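Local coordinates for protein myosin-I heavy chain (Dictyostelium discoideum, PDB 5EJY) that works as an actin-based, ATP-driven motor in the early steps of phagocytosis and adhesion, this chain being a MyTH4-FERM unit of its tail, at residues L67-S72 and W126-F131; P87-L92 and P187-L192; L215-A220 and K263-L268; C414-E419 and S475-F480; L431-I436 and K492-Y497. All blocks are in the same frame, centred on the assembly; numbering follows the deposited sequence.

Contact 1: residues L67-S72 and W126-F131; sequences LHYMNS and WELIHF
The ring of Y69, near the C-terminal end of helix 53-70, is held on several sides by helix 119-133. Its CG lies anti to the backbone N (chi1 180°), and the phenol reaches across until OH donates to E127 OE1 at 2.7 Å, meeting that oxygen from above the carboxylate plane. L128 packs over one face of the ring, its CD2 3.9 Å from the ring centroid in a CH-pi contact. F131 meets Y69 tip to tip in an offset edge-to-face pair, the edge of F131 turned toward the face of Y69 with planes 81° apart and F131 CE2 3.6 Å from Y69 CZ. This cluster is the tight part. M70 marks the looser margin, its CG no nearer than 4.4 Å to L128 CD1, and toward the exposed N71 the contact ends. E127 OE2 has a salt bridge to K196, and R124 makes a cation-pi contact with Y69. The buried carboxylate thus has a phenol donor on one oxygen and a cation on the other, which would probably keep it ionised within this helix interface of the MyTH4 domain.

Contact 2: residues P87-L92 and P187-L192; sequences PVKFIL and PSVTEL
K89 NZ and the backbone N of V189 converge on one carboxylate, that of E272 on helix 264-277: the lysine forms a salt bridge to OE1 and the amide a hydrogen bond to OE2. Between the two segments themselves the contact is by packing. The K89 chain bends at chi2 (-68°) and again at chi4, and its CE passes 3.0 Å from P187 O, a buried carbonyl with no hydrogen-bond partner in the model. The same CE lies 3.8 Å from L192 CD1, while NZ is 4.1 Å from V189 CG2. Deeper in, V88 and L192 reach toward each other tip to tip, with V88 CG1 and L192 CD2 4.1 Å apart. L92 crosses P187 at about a right angle, its CD1 4.0 Å from the proline CD. An alanine in place of K89 would probably leave E272 without its lysine charge and open a gap beside L192 CD1 and P187 O. S188 is the N-cap of helix 189-196, its OG accepting a weak capping bond from E191 N at 3.4 Å. Y69 and F131 continue the apolar layer around V88. The arrangement is that of an all-helical MyTH4 domain, in which the last helix packs on helix 81-97 and its capped start faces the first lobe of the FERM domain.

Contact 3: residues L215-A220 and K263-L268; sequences LHIDSA and KLCDVL
Strand 212-217 ends as its chain turns past the start of helix 264-277, bringing the CA atoms of S219 and C265 to 5.8 Å. The side chain of I217 carries the apolar part: its CG1 stands between the backbone N and the carbonyl carbon (chi1 67°), and from there CD1 comes within 3.9 Å of L264 CB, the two side chains crossing at about a right angle. The same methyl lies 4.0 Å from C265 SG. That sulfur is also packed against the turn, 3.7 Å from D218 O and 3.9 Å from S219 CA. Farther along, the K263 chain bends at chi2, and its CG rests 3.8 Å from S219 O and near A220 O; the ammonium goes on to the carbonyls of N180, A182 and T261. A water joins the backbones, accepting from C265 N at 2.8 Å and lying in reach of D218 O. Within the turn, D218 OD1 takes a weak bond from A220 N, while OD2 forms a salt bridge with R176 of helix 161-180; S219 OG is hydrogen-bonded to E191. The first turn of the helix therefore has one of its amide protons met by water, and the charged ends of D218 and K263 turn largely to groups of the MyTH4 domain. Chemically, an apolar floor within the ubiquitin-like FERM lobe is bordered by polar groups that tie this lobe to the preceding domain.

Contact 4: residues C414-E419 and S475-F480; sequences CEHQSE and STLQAF
E415 and F480 form an antiparallel hydrogen-bonded pair, a single bridge in which each residue's amide and carbonyl are satisfied by the other. E415 N donates to F480 O at 2.9 Å, and F480 N returns the bond to E415 O at 2.8 Å, nearly along the C=O axis. F480 O has a further neighbour in C414 CA, 3.1 Å away in a CA-H...O contact. Past the bridge the segments diverge and a water takes over, accepting from Q417 N and donating to Q478 O at 2.7 Å. The H416 ring is fixed at both nitrogens: ND1 accepts from S418 N in the ring plane at 2.9 Å, and NE2 is bonded to Y423 O. H416 CB packs 3.8 Å from L477 CD1. F480 CG is anti to the carbonyl carbon (chi1 -66°); the ring has E415 O and H416 CA at its edge, and its CE2 lies 3.9 Å from Q417 CG, the two side chains crossing at about a right angle. An alanine at F480 would probably leave the Q417 side chain without this aromatic support and freer to turn. Q478 NE2 is taken by S466 OG. Such a bridge between edge strands 410-415 and 476-480 links two antiparallel sheets, as in the PH-like third lobe of FERM domains.

Contact 5: residues L431-I436 and K492-Y497; sequences LNVNGI and KEYSLY
In the C-terminal lobe of the FERM domain, a beta hairpin packs its tip against the final helix, as in PH-like folds, whose C-terminal helix caps one end of the beta sandwich. Y494 is central, its ring lying against the backbone at the end of strand 426-432. N432 C sits over one face, 3.8 Å above the plane and offset toward the rim, 3.8 Å from Y494 CE1. On the L431 side, Y494 CE2 is 3.9 Å from L431 CB. The phenol oxygen lies 3.3 Å from L431 O, and the hydroxyl is hydrogen-bonded to S410 OG and F294 N, which anchor the far end of the ring. V433 CG1, anti to its own carbonyl carbon (chi1 -64°), reaches the second tyrosine one helical turn on, 3.8 Å from Y497 CE2, the side chains crossing at a slant. The hairpin turns through a type I turn from N432 to G435, and N432 OD1 accepts from N434 N at 2.8 Å, an Asx turn that braces the loop. Positive phi at G435 (141°) would jam a side chain against the preceding carbonyl. Around this site, L490 and I491 of helix 484-499 extend the apolar cover over L431, strand 410-415 flanks strand 426-432, and Y497 stacks on F295 while its OH bonds D296.

Overall arrangement
From the N terminus, helix 53-70 and helix 81-97 pass in turn before their partners return. Contact 1 closes first, bringing helix 119-133 back, and contact 2 then brings helix 189-196 onto helix 81-97; the two cross along the chain and touch through V88, between Y69, L128 and F131. Contact 3 follows in series, closing a shorter loop within the ubiquitin-like lobe, and meets contact 2 where E191 faces S219 and C265, a direct junction of the MyTH4 and FERM domains. Beyond the central FERM lobe, contact 4 brings strand 476-480 back to strand 410-415, and contact 5 returns helix 484-499 to the 426-440 hairpin. These also cross, sharing one sheet, and lie across the chain's centre from contacts 1 and 2.

Contact 1: residues L67-S72 and W126-F131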
# COMPACT_ATOMS: atom_id res chain seq x y z
N LEU A 67 8.72 30.59 -0.73
CA LEU A 67 9.94 31.38 -0.71
C LEU A 67 11.02 30.68 0.10
O LEU A 67 12.19 30.62 -0.31
CB LEU A 67 9.67 32.77 -0.13
CG LEU A 67 8.83 33.68 -1.02
CD1 LEU A 67 8.53 35.00 -0.32
CD2 LEU A 67 9.53 33.91 -2.33
N HIS A 68 10.64 30.16 1.27
CA HIS A 68 11.60 29.48 2.13
C HIS A 68 12.25 28.28 1.45
O HIS A 68 13.46 28.07 1.57
CB HIS A 68 10.93 29.04 3.43
CG HIS A 68 11.90 28.54 4.45
ND1 HIS A 68 12.26 27.21 4.54
CD2 HIS A 68 12.59 29.18 5.43
CE1 HIS A 68 13.13 27.06 5.53
NE2 HIS A 68 13.34 28.24 6.08
N TYR A 69 11.45 27.47 0.74
CA TYR A 69 12.00 26.30 0.06
C TYR A 69 12.88 26.73 -1.10
O TYR A 69 13.95 26.16 -1.33
CB TYR A 69 10.89 25.36 -0.44
CG TYR A 69 11.43 24.14 -1.16
CD1 TYR A 69 11.56 24.12 -2.55
CD2 TYR A 69 11.81 23.01 -0.46
CE1 TYR A 69 12.06 23.00 -3.21
CE2 TYR A 69 12.31 21.89 -1.11
CZ TYR A 69 12.43 21.89 -2.48
OH TYR A 69 12.93 20.78 -3.11
N MET A 70 12.43 27.73 -1.84
CA MET A 70 13.19 28.24 -2.98
C MET A 70 14.56 28.75 -2.57
O MET A 70 15.54 28.57 -3.30
CB MET A 70 12.42 29.37 -3.67
CG MET A 70 11.20 28.89 -4.42
SD MET A 70 10.28 30.26 -5.10
CE MET A 70 11.55 31.07 -6.09
N ASN A 71 14.63 29.37 -1.40
CA ASN A 71 15.83 30.03 -0.92
C ASN A 71 16.72 29.15 -0.06
O ASN A 71 17.78 29.59 0.39
CB ASN A 71 15.44 31.28 -0.12
CG ASN A 71 14.86 32.37 -0.99
OD1 ASN A 71 15.17 32.45 -2.18
ND2 ASN A 71 14.01 33.21 -0.41
N SER A 72 16.30 27.92 0.20
CA SER A 72 16.99 27.09 1.18
C SER A 72 18.27 26.47 0.63
O SER A 72 18.38 26.20 -0.57
CB SER A 72 16.07 26.01 1.78
OG SER A 72 15.70 25.06 0.80
N TRP A 126 10.25 24.35 -9.67
CA TRP A 126 9.78 23.21 -10.46
C TRP A 126 9.77 21.89 -9.65
O TRP A 126 8.93 21.02 -9.90
CB TRP A 126 10.55 23.10 -11.79
CG TRP A 126 9.94 24.00 -12.83
CD1 TRP A 126 10.37 25.25 -13.19
CD2 TRP A 126 8.77 23.74 -13.60
NE1 TRP A 126 9.54 25.77 -14.15
CE2 TRP A 126 8.55 24.86 -14.42
CE3 TRP A 126 7.88 22.66 -13.68
CZ2 TRP A 126 7.48 24.94 -15.32
CZ3 TRP A 126 6.82 22.73 -14.56
CH2 TRP A 126 6.63 23.86 -15.37
N GLU A 127 10.67 21.78 -8.68
CA GLU A 127 10.59 20.70 -7.70
C GLU A 127 9.29 20.77 -6.89
O GLU A 127 8.64 19.75 -6.66
CB GLU A 127 11.79 20.73 -6.75
CG GLU A 127 13.12 20.31 -7.41
CD GLU A 127 14.33 20.60 -6.54
OE1 GLU A 127 14.15 21.18 -5.45
OE2 GLU A 127 15.46 20.26 -6.95
N LEU A 128 8.93 21.98 -6.45
CA LEU A 128 7.66 22.22 -5.77
C LEU A 128 6.47 21.86 -6.64
O LEU A 128 5.50 21.26 -6.17
CB LEU A 128 7.53 23.68 -5.33
CG LEU A 128 8.46 24.13 -4.22
CD1 LEU A 128 8.30 25.63 -3.95
CD2 LEU A 128 8.20 23.31 -2.95
N ILE A 129 6.52 22.26 -7.90
CA ILE A 129 5.47 21.92 -8.85
C ILE A 129 5.30 20.40 -8.91
O ILE A 129 4.19 19.87 -8.87
CB ILE A 129 5.77 22.53 -10.25
CG1 ILE A 129 5.38 24.02 -10.27
CG2 ILE A 129 5.01 21.82 -11.34
CD1 ILE A 129 5.97 24.81 -11.50
N HIS A 130 6.43 19.70 -8.98
CA HIS A 130 6.42 18.25 -9.09
C HIS A 130 5.90 17.59 -7.80
O HIS A 130 5.11 16.64 -7.86
CB HIS A 130 7.84 17.77 -9.45
CG HIS A 130 7.91 16.33 -9.85
ND1 HIS A 130 9.11 15.68 -10.05
CD2 HIS A 130 6.94 15.41 -10.08
CE1 HIS A 130 8.87 14.42 -10.37
NE2 HIS A 130 7.57 14.23 -10.40
N PHE A 131 6.31 18.11 -6.63
CA PHE A 131 5.79 17.60 -5.35
C PHE A 131 4.27 17.75 -5.34
O PHE A 131 3.55 16.87 -4.88
CB PHE A 131 6.31 18.40 -4.15
CG PHE A 131 7.81 18.36 -3.97
CD1 PHE A 131 8.54 17.22 -4.28
CD2 PHE A 131 8.48 19.46 -3.47
CE1 PHE A 131 9.91 17.18 -4.10
CE2 PHE A 131 9.87 19.45 -3.30
CZ PHE A 131 10.58 18.31 -3.62

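Contact 2: residues P87-L92 and P187-L192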
# COMPACT_ATOMS: atom_id res chain seq x y z
N PRO A 87 8.79 22.92 4.95
CA PRO A 87 7.89 23.86 4.27
C PRO A 87 7.04 23.17 3.20
O PRO A 87 5.90 23.58 2.96
CB PRO A 87 8.84 24.88 3.62
CG PRO A 87 10.15 24.15 3.50
CD PRO A 87 10.21 23.24 4.69
N VAL A 88 7.60 22.14 2.56
CA VAL A 88 6.86 21.36 1.56
C VAL A 88 5.68 20.61 2.20
O VAL A 88 4.55 20.63 1.69
CB VAL A 88 7.78 20.37 0.82
CG1 VAL A 88 6.99 19.50 -0.14
CG2 VAL A 88 8.86 21.13 0.06
N LYS A 89 5.94 19.96 3.34
CA LYS A 89 4.90 19.25 4.07
C LYS A 89 3.76 20.19 4.46
O LYS A 89 2.58 19.82 4.39
CB LYS A 89 5.50 18.63 5.34
CG LYS A 89 6.47 17.48 5.08
CD LYS A 89 5.76 16.28 4.50
CE LYS A 89 6.68 15.06 4.41
NZ LYS A 89 6.86 14.35 5.71
N PHE A 90 4.10 21.40 4.87
CA PHE A 90 3.08 22.36 5.24
C PHE A 90 2.15 22.65 4.05
O PHE A 90 0.92 22.55 4.15
CB PHE A 90 3.73 23.65 5.74
CG PHE A 90 2.74 24.70 6.15
CD1 PHE A 90 2.27 24.77 7.45
CD2 PHE A 90 2.27 25.62 5.22
CE1 PHE A 90 1.36 25.74 7.82
CE2 PHE A 90 1.35 26.59 5.59
CZ PHE A 90 0.90 26.66 6.89
N ILE A 91 2.76 23.01 2.93
CA ILE A 91 2.03 23.30 1.70
C ILE A 91 1.12 22.15 1.27
O ILE A 91 -0.07 22.37 1.00
CB ILE A 91 3.01 23.62 0.55
CG1 ILE A 91 3.82 24.88 0.89
CG2 ILE A 91 2.25 23.82 -0.76
CD1 ILE A 91 4.90 25.18 -0.08
N LEU A 92 1.68 20.95 1.18
CA LEU A 92 0.94 19.80 0.67
C LEU A 92 -0.15 19.34 1.64
O LEU A 92 -1.19 18.84 1.21
CB LEU A 92 1.90 18.64 0.38
CG LEU A 92 2.98 18.91 -0.66
CD1 LEU A 92 3.80 17.63 -0.87
CD2 LEU A 92 2.34 19.40 -1.95
N PRO A 187 3.11 12.95 0.73
CA PRO A 187 4.35 12.19 0.54
C PRO A 187 5.28 12.19 1.77
O PRO A 187 5.47 13.24 2.40
CB PRO A 187 5.03 12.93 -0.61
CG PRO A 187 3.89 13.40 -1.43
CD PRO A 187 2.78 13.74 -0.48
N SER A 188 5.82 11.03 2.09
CA SER A 188 6.87 10.91 3.10
C SER A 188 8.15 11.55 2.59
O SER A 188 8.28 11.83 1.40
CB SER A 188 7.16 9.43 3.38
OG SER A 188 7.61 8.78 2.21
N VAL A 189 9.12 11.75 3.47
CA VAL A 189 10.42 12.26 3.04
C VAL A 189 11.09 11.38 1.98
O VAL A 189 11.71 11.87 1.04
CB VAL A 189 11.39 12.44 4.23
CG1 VAL A 189 12.80 12.78 3.71
CG2 VAL A 189 10.88 13.51 5.16
N THR A 190 10.96 10.06 2.12
CA THR A 190 11.59 9.17 1.15
C THR A 190 11.01 9.38 -0.25
O THR A 190 11.74 9.37 -1.25
CB THR A 190 11.44 7.70 1.54
OG1 THR A 190 11.93 7.52 2.87
CG2 THR A 190 12.23 6.82 0.59
N GLU A 191 9.70 9.55 -0.32
CA GLU A 191 9.06 9.79 -1.61
C GLU A 191 9.45 11.15 -2.20
O GLU A 191 9.73 11.26 -3.39
CB GLU A 191 7.53 9.67 -1.47
CG GLU A 191 6.76 9.90 -2.77
CD GLU A 191 5.25 9.91 -2.57
OE1 GLU A 191 4.77 9.55 -1.46
OE2 GLU A 191 4.53 10.27 -3.52
N LEU A 192 9.47 12.18 -1.36
CA LEU A 192 9.84 13.52 -1.81
C LEU A 192 11.25 13.55 -2.37
O LEU A 192 11.53 14.24 -3.35
CB LEU A 192 9.69 14.55 -0.68
CG LEU A 192 8.26 14.86 -0.24
CD1 LEU A 192 8.26 15.67 1.03
CD2 LEU A 192 7.52 15.62 -1.35

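Contact 3: residues L215-A220 and K263-L268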
# COMPACT_ATOMS: atom_id res chain seq x y z
N LEU A 215 10.81 -3.33 -5.98
CA LEU A 215 10.01 -2.72 -7.03
C LEU A 215 10.32 -1.24 -7.15
O LEU A 215 10.52 -0.55 -6.15
CB LEU A 215 8.51 -2.90 -6.77
CG LEU A 215 7.86 -4.28 -6.76
CD1 LEU A 215 6.37 -4.15 -6.36
CD2 LEU A 215 8.00 -4.98 -8.12
N HIS A 216 10.36 -0.75 -8.38
CA HIS A 216 10.45 0.68 -8.62
C HIS A 216 9.07 1.20 -8.96
O HIS A 216 8.45 0.76 -9.94
CB HIS A 216 11.45 1.00 -9.74
CG HIS A 216 12.87 0.74 -9.36
ND1 HIS A 216 13.49 -0.48 -9.54
CD2 HIS A 216 13.80 1.53 -8.76
CE1 HIS A 216 14.73 -0.43 -9.09
NE2 HIS A 216 14.94 0.79 -8.61
N ILE A 217 8.57 2.12 -8.14
CA ILE A 217 7.21 2.63 -8.31
C ILE A 217 7.17 4.15 -8.39
O ILE A 217 8.19 4.84 -8.19
CB ILE A 217 6.26 2.15 -7.15
CG1 ILE A 217 6.66 2.78 -5.81
CG2 ILE A 217 6.29 0.63 -7.02
CD1 ILE A 217 5.68 2.42 -4.66
N ASP A 218 5.98 4.69 -8.67
CA ASP A 218 5.79 6.13 -8.58
C ASP A 218 4.69 6.48 -7.59
O ASP A 218 4.08 5.59 -6.97
CB ASP A 218 5.62 6.81 -9.97
CG ASP A 218 4.29 6.50 -10.65
OD1 ASP A 218 3.33 6.03 -10.00
OD2 ASP A 218 4.20 6.74 -11.88
N SER A 219 4.47 7.78 -7.41
CA SER A 219 3.51 8.24 -6.39
C SER A 219 2.11 7.67 -6.57
O SER A 219 1.37 7.52 -5.59
CB SER A 219 3.44 9.77 -6.40
OG SER A 219 4.73 10.31 -6.17
N ALA A 220 1.74 7.39 -7.81
CA ALA A 220 0.37 6.94 -8.13
C ALA A 220 0.22 5.42 -8.19
O ALA A 220 -0.87 4.92 -8.45
CB ALA A 220 -0.08 7.54 -9.45
N LYS A 263 -2.74 3.46 -2.74
CA LYS A 263 -1.40 3.76 -3.25
C LYS A 263 -0.34 3.28 -2.27
O LYS A 263 -0.41 3.59 -1.08
CB LYS A 263 -1.23 5.27 -3.45
CG LYS A 263 -1.86 5.80 -4.75
CD LYS A 263 -3.37 5.76 -4.69
CE LYS A 263 -4.00 6.08 -6.05
NZ LYS A 263 -5.50 5.95 -5.93
N LEU A 264 0.65 2.54 -2.75
CA LEU A 264 1.69 2.06 -1.85
C LEU A 264 2.46 3.21 -1.20
O LEU A 264 2.88 3.09 -0.06
CB LEU A 264 2.67 1.09 -2.53
CG LEU A 264 2.10 -0.21 -3.10
CD1 LEU A 264 3.25 -1.16 -3.50
CD2 LEU A 264 1.17 -0.90 -2.13
N CYS A 265 2.64 4.32 -1.92
CA CYS A 265 3.31 5.47 -1.30
C CYS A 265 2.54 6.04 -0.10
O CYS A 265 3.15 6.57 0.83
CB CYS A 265 3.61 6.56 -2.33
SG CYS A 265 4.98 6.15 -3.43
N ASP A 266 1.21 5.92 -0.11
CA ASP A 266 0.44 6.34 1.07
C ASP A 266 0.79 5.47 2.29
O ASP A 266 0.77 5.94 3.43
CB ASP A 266 -1.08 6.26 0.79
CG ASP A 266 -1.60 7.45 -0.02
OD1 ASP A 266 -0.89 8.47 -0.10
OD2 ASP A 266 -2.73 7.36 -0.55
N VAL A 267 1.12 4.20 2.06
CA VAL A 267 1.52 3.34 3.17
C VAL A 267 2.85 3.83 3.74
O VAL A 267 3.00 3.93 4.96
CB VAL A 267 1.62 1.85 2.74
CG1 VAL A 267 2.10 0.98 3.90
CG2 VAL A 267 0.26 1.36 2.25
N LEU A 268 3.80 4.18 2.87
CA LEU A 268 5.07 4.77 3.33
C LEU A 268 4.86 6.02 4.20
O LEU A 268 5.57 6.22 5.19
CB LEU A 268 5.96 5.12 2.14
CG LEU A 268 6.46 3.97 1.25
CD1 LEU A 268 7.32 4.52 0.09
CD2 LEU A 268 7.24 2.94 2.06
O HOH W 1 1.98 4.68 -4.66

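Contact 4: residues C414-E419 and S475-F480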
# COMPACT_ATOMS: atom_id res chain seq x y z
N CYS A 414 -11.37 -13.89 14.24
CA CYS A 414 -12.52 -13.13 14.71
C CYS A 414 -12.91 -13.46 16.15
O CYS A 414 -12.47 -14.45 16.74
CB CYS A 414 -13.74 -13.37 13.82
SG CYS A 414 -13.53 -13.00 12.09
N GLU A 415 -13.79 -12.62 16.68
CA GLU A 415 -14.47 -12.94 17.92
C GLU A 415 -15.88 -12.37 17.87
O GLU A 415 -16.18 -11.51 17.04
CB GLU A 415 -13.69 -12.42 19.13
CG GLU A 415 -13.54 -10.92 19.18
CD GLU A 415 -12.51 -10.49 20.21
OE1 GLU A 415 -11.44 -11.14 20.28
OE2 GLU A 415 -12.77 -9.52 20.94
N HIS A 416 -16.76 -12.86 18.74
CA HIS A 416 -18.11 -12.33 18.78
C HIS A 416 -18.53 -12.16 20.24
O HIS A 416 -17.89 -12.69 21.15
CB HIS A 416 -19.09 -13.22 18.02
CG HIS A 416 -19.53 -14.43 18.78
ND1 HIS A 416 -20.56 -14.41 19.69
CD2 HIS A 416 -19.06 -15.71 18.77
CE1 HIS A 416 -20.71 -15.62 20.21
NE2 HIS A 416 -19.81 -16.42 19.67
N GLN A 417 -19.59 -11.40 20.44
CA GLN A 417 -20.07 -11.09 21.79
C GLN A 417 -21.54 -11.43 21.93
O GLN A 417 -22.24 -10.80 22.72
CB GLN A 417 -19.87 -9.60 22.08
CG GLN A 417 -18.45 -9.12 21.89
CD GLN A 417 -18.26 -7.68 22.32
OE1 GLN A 417 -19.18 -6.86 22.23
NE2 GLN A 417 -17.06 -7.37 22.80
N SER A 418 -22.03 -12.39 21.16
CA SER A 418 -23.46 -12.66 21.16
C SER A 418 -23.83 -13.63 22.26
O SER A 418 -23.05 -14.52 22.59
CB SER A 418 -23.95 -13.23 19.83
OG SER A 418 -25.27 -13.75 19.98
N GLU A 419 -25.02 -13.44 22.83
CA GLU A 419 -25.50 -14.32 23.89
C GLU A 419 -26.52 -15.32 23.35
O GLU A 419 -27.11 -16.09 24.12
CB GLU A 419 -26.10 -13.49 25.03
N SER A 475 -30.71 -14.39 11.36
CA SER A 475 -30.05 -13.69 12.45
C SER A 475 -28.67 -13.20 11.98
O SER A 475 -28.19 -13.62 10.93
CB SER A 475 -29.89 -14.56 13.69
OG SER A 475 -28.92 -15.55 13.48
N THR A 476 -28.06 -12.33 12.78
CA THR A 476 -26.80 -11.69 12.41
C THR A 476 -25.66 -12.14 13.30
O THR A 476 -25.80 -12.22 14.51
CB THR A 476 -26.93 -10.17 12.49
OG1 THR A 476 -27.84 -9.73 11.47
CG2 THR A 476 -25.58 -9.48 12.30
N LEU A 477 -24.53 -12.48 12.69
CA LEU A 477 -23.31 -12.72 13.44
C LEU A 477 -22.47 -11.47 13.27
O LEU A 477 -22.07 -11.14 12.15
CB LEU A 477 -22.55 -13.93 12.88
CG LEU A 477 -21.09 -14.08 13.32
CD1 LEU A 477 -20.92 -14.16 14.83
CD2 LEU A 477 -20.44 -15.30 12.66
N GLN A 478 -22.24 -10.74 14.35
CA GLN A 478 -21.40 -9.55 14.27
C GLN A 478 -19.99 -9.99 14.60
O GLN A 478 -19.63 -10.15 15.78
CB GLN A 478 -21.86 -8.43 15.20
CG GLN A 478 -20.98 -7.18 15.08
CD GLN A 478 -21.46 -6.02 15.92
OE1 GLN A 478 -22.23 -6.20 16.86
NE2 GLN A 478 -21.00 -4.82 15.59
N ALA A 479 -19.23 -10.25 13.54
CA ALA A 479 -17.87 -10.75 13.68
C ALA A 479 -16.88 -9.61 13.86
O ALA A 479 -16.64 -8.84 12.93
CB ALA A 479 -17.48 -11.58 12.44
N PHE A 480 -16.32 -9.50 15.06
CA PHE A 480 -15.29 -8.52 15.34
C PHE A 480 -13.94 -9.04 14.86
O PHE A 480 -13.61 -10.20 15.05
CB PHE A 480 -15.22 -8.21 16.84
CG PHE A 480 -16.45 -7.51 17.34
CD1 PHE A 480 -16.60 -6.14 17.17
CD2 PHE A 480 -17.48 -8.22 17.92
CE1 PHE A 480 -17.73 -5.49 17.61
CE2 PHE A 480 -18.63 -7.57 18.37
CZ PHE A 480 -18.75 -6.20 18.22
O HOH W 2 -20.99 -10.25 18.07

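Contact 5: residues L431-I436 and K492-Y497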
# COMPACT_ATOMS: atom_id res chain seq x y z
N LEU A 431 -12.70 -18.34 4.44
CA LEU A 431 -13.51 -18.08 3.25
C LEU A 431 -12.91 -18.73 1.99
O LEU A 431 -11.71 -18.64 1.73
CB LEU A 431 -13.72 -16.57 3.02
CG LEU A 431 -14.52 -15.79 4.07
CD1 LEU A 431 -13.66 -15.54 5.29
CD2 LEU A 431 -15.03 -14.48 3.50
N ASN A 432 -13.76 -19.40 1.23
CA ASN A 432 -13.35 -19.99 -0.04
C ASN A 432 -14.54 -19.94 -0.99
O ASN A 432 -15.56 -19.32 -0.67
CB ASN A 432 -12.82 -21.41 0.16
CG ASN A 432 -13.83 -22.32 0.84
OD1 ASN A 432 -15.03 -22.13 0.73
ND2 ASN A 432 -13.33 -23.32 1.56
N VAL A 433 -14.43 -20.56 -2.16
CA VAL A 433 -15.53 -20.50 -3.13
C VAL A 433 -16.79 -21.21 -2.62
O VAL A 433 -17.87 -20.98 -3.14
CB VAL A 433 -15.12 -21.08 -4.50
CG1 VAL A 433 -14.01 -20.23 -5.14
CG2 VAL A 433 -14.71 -22.55 -4.36
N ASN A 434 -16.64 -22.05 -1.60
CA ASN A 434 -17.78 -22.80 -1.06
C ASN A 434 -18.59 -22.07 0.00
O ASN A 434 -19.65 -22.55 0.40
CB ASN A 434 -17.30 -24.13 -0.47
CG ASN A 434 -16.72 -25.03 -1.51
OD1 ASN A 434 -17.18 -25.04 -2.65
ND2 ASN A 434 -15.70 -25.80 -1.14
N GLY A 435 -18.09 -20.93 0.47
CA GLY A 435 -18.79 -20.18 1.50
C GLY A 435 -17.93 -19.55 2.57
O GLY A 435 -16.69 -19.61 2.53
N ILE A 436 -18.60 -18.89 3.51
CA ILE A 436 -17.95 -18.30 4.67
C ILE A 436 -18.01 -19.28 5.81
O ILE A 436 -19.05 -19.46 6.45
CB ILE A 436 -18.65 -16.99 5.08
CG1 ILE A 436 -18.70 -16.03 3.89
CG2 ILE A 436 -17.93 -16.37 6.27
CD1 ILE A 436 -19.62 -14.85 4.08
N LYS A 492 -16.83 -9.51 -0.71
CA LYS A 492 -17.16 -8.91 -2.00
C LYS A 492 -16.46 -9.59 -3.18
O LYS A 492 -17.08 -9.80 -4.23
CB LYS A 492 -16.86 -7.41 -1.98
CG LYS A 492 -17.76 -6.65 -1.00
CD LYS A 492 -17.52 -5.15 -1.06
CE LYS A 492 -18.73 -4.37 -0.58
NZ LYS A 492 -19.00 -4.57 0.86
N GLU A 493 -15.18 -9.93 -3.02
CA GLU A 493 -14.43 -10.55 -4.11
C GLU A 493 -14.86 -11.99 -4.42
O GLU A 493 -14.94 -12.38 -5.58
CB GLU A 493 -12.93 -10.50 -3.83
CG GLU A 493 -12.36 -9.10 -3.75
CD GLU A 493 -12.07 -8.50 -5.11
OE1 GLU A 493 -12.59 -9.03 -6.12
OE2 GLU A 493 -11.31 -7.52 -5.18
N TYR A 494 -15.10 -12.79 -3.39
CA TYR A 494 -15.61 -14.14 -3.64
C TYR A 494 -16.99 -14.05 -4.28
O TYR A 494 -17.29 -14.79 -5.22
CB TYR A 494 -15.66 -14.99 -2.37
CG TYR A 494 -14.33 -15.60 -2.03
CD1 TYR A 494 -13.74 -16.56 -2.86
CD2 TYR A 494 -13.65 -15.22 -0.88
CE1 TYR A 494 -12.51 -17.12 -2.55
CE2 TYR A 494 -12.43 -15.77 -0.56
CZ TYR A 494 -11.86 -16.72 -1.40
OH TYR A 494 -10.65 -17.25 -1.05
N SER A 495 -17.82 -13.13 -3.80
CA SER A 495 -19.17 -12.99 -4.34
C SER A 495 -19.14 -12.63 -5.83
O SER A 495 -19.86 -13.23 -6.63
CB SER A 495 -19.98 -11.96 -3.55
OG SER A 495 -20.17 -12.41 -2.21
N LEU A 496 -18.30 -11.67 -6.19
CA LEU A 496 -18.17 -11.23 -7.57
C LEU A 496 -17.64 -12.36 -8.46
O LEU A 496 -18.20 -12.64 -9.52
CB LEU A 496 -17.23 -10.02 -7.66
CG LEU A 496 -16.91 -9.48 -9.06
CD1 LEU A 496 -18.16 -8.89 -9.69
CD2 LEU A 496 -15.81 -8.43 -8.97
N TYR A 497 -16.57 -13.01 -8.01
CA TYR A 497 -16.04 -14.16 -8.72
C TYR A 497 -17.14 -15.18 -9.01
O TYR A 497 -17.32 -15.59 -10.15
CB TYR A 497 -14.91 -14.82 -7.94
CG TYR A 497 -14.39 -16.10 -8.55
CD1 TYR A 497 -13.55 -16.07 -9.67
CD2 TYR A 497 -14.72 -17.33 -8.02
CE1 TYR A 497 -13.08 -17.24 -10.23
CE2 TYR A 497 -14.24 -18.50 -8.57
CZ TYR A 497 -13.43 -18.45 -9.67
OH TYR A 497 -12.95 -19.62 -10.22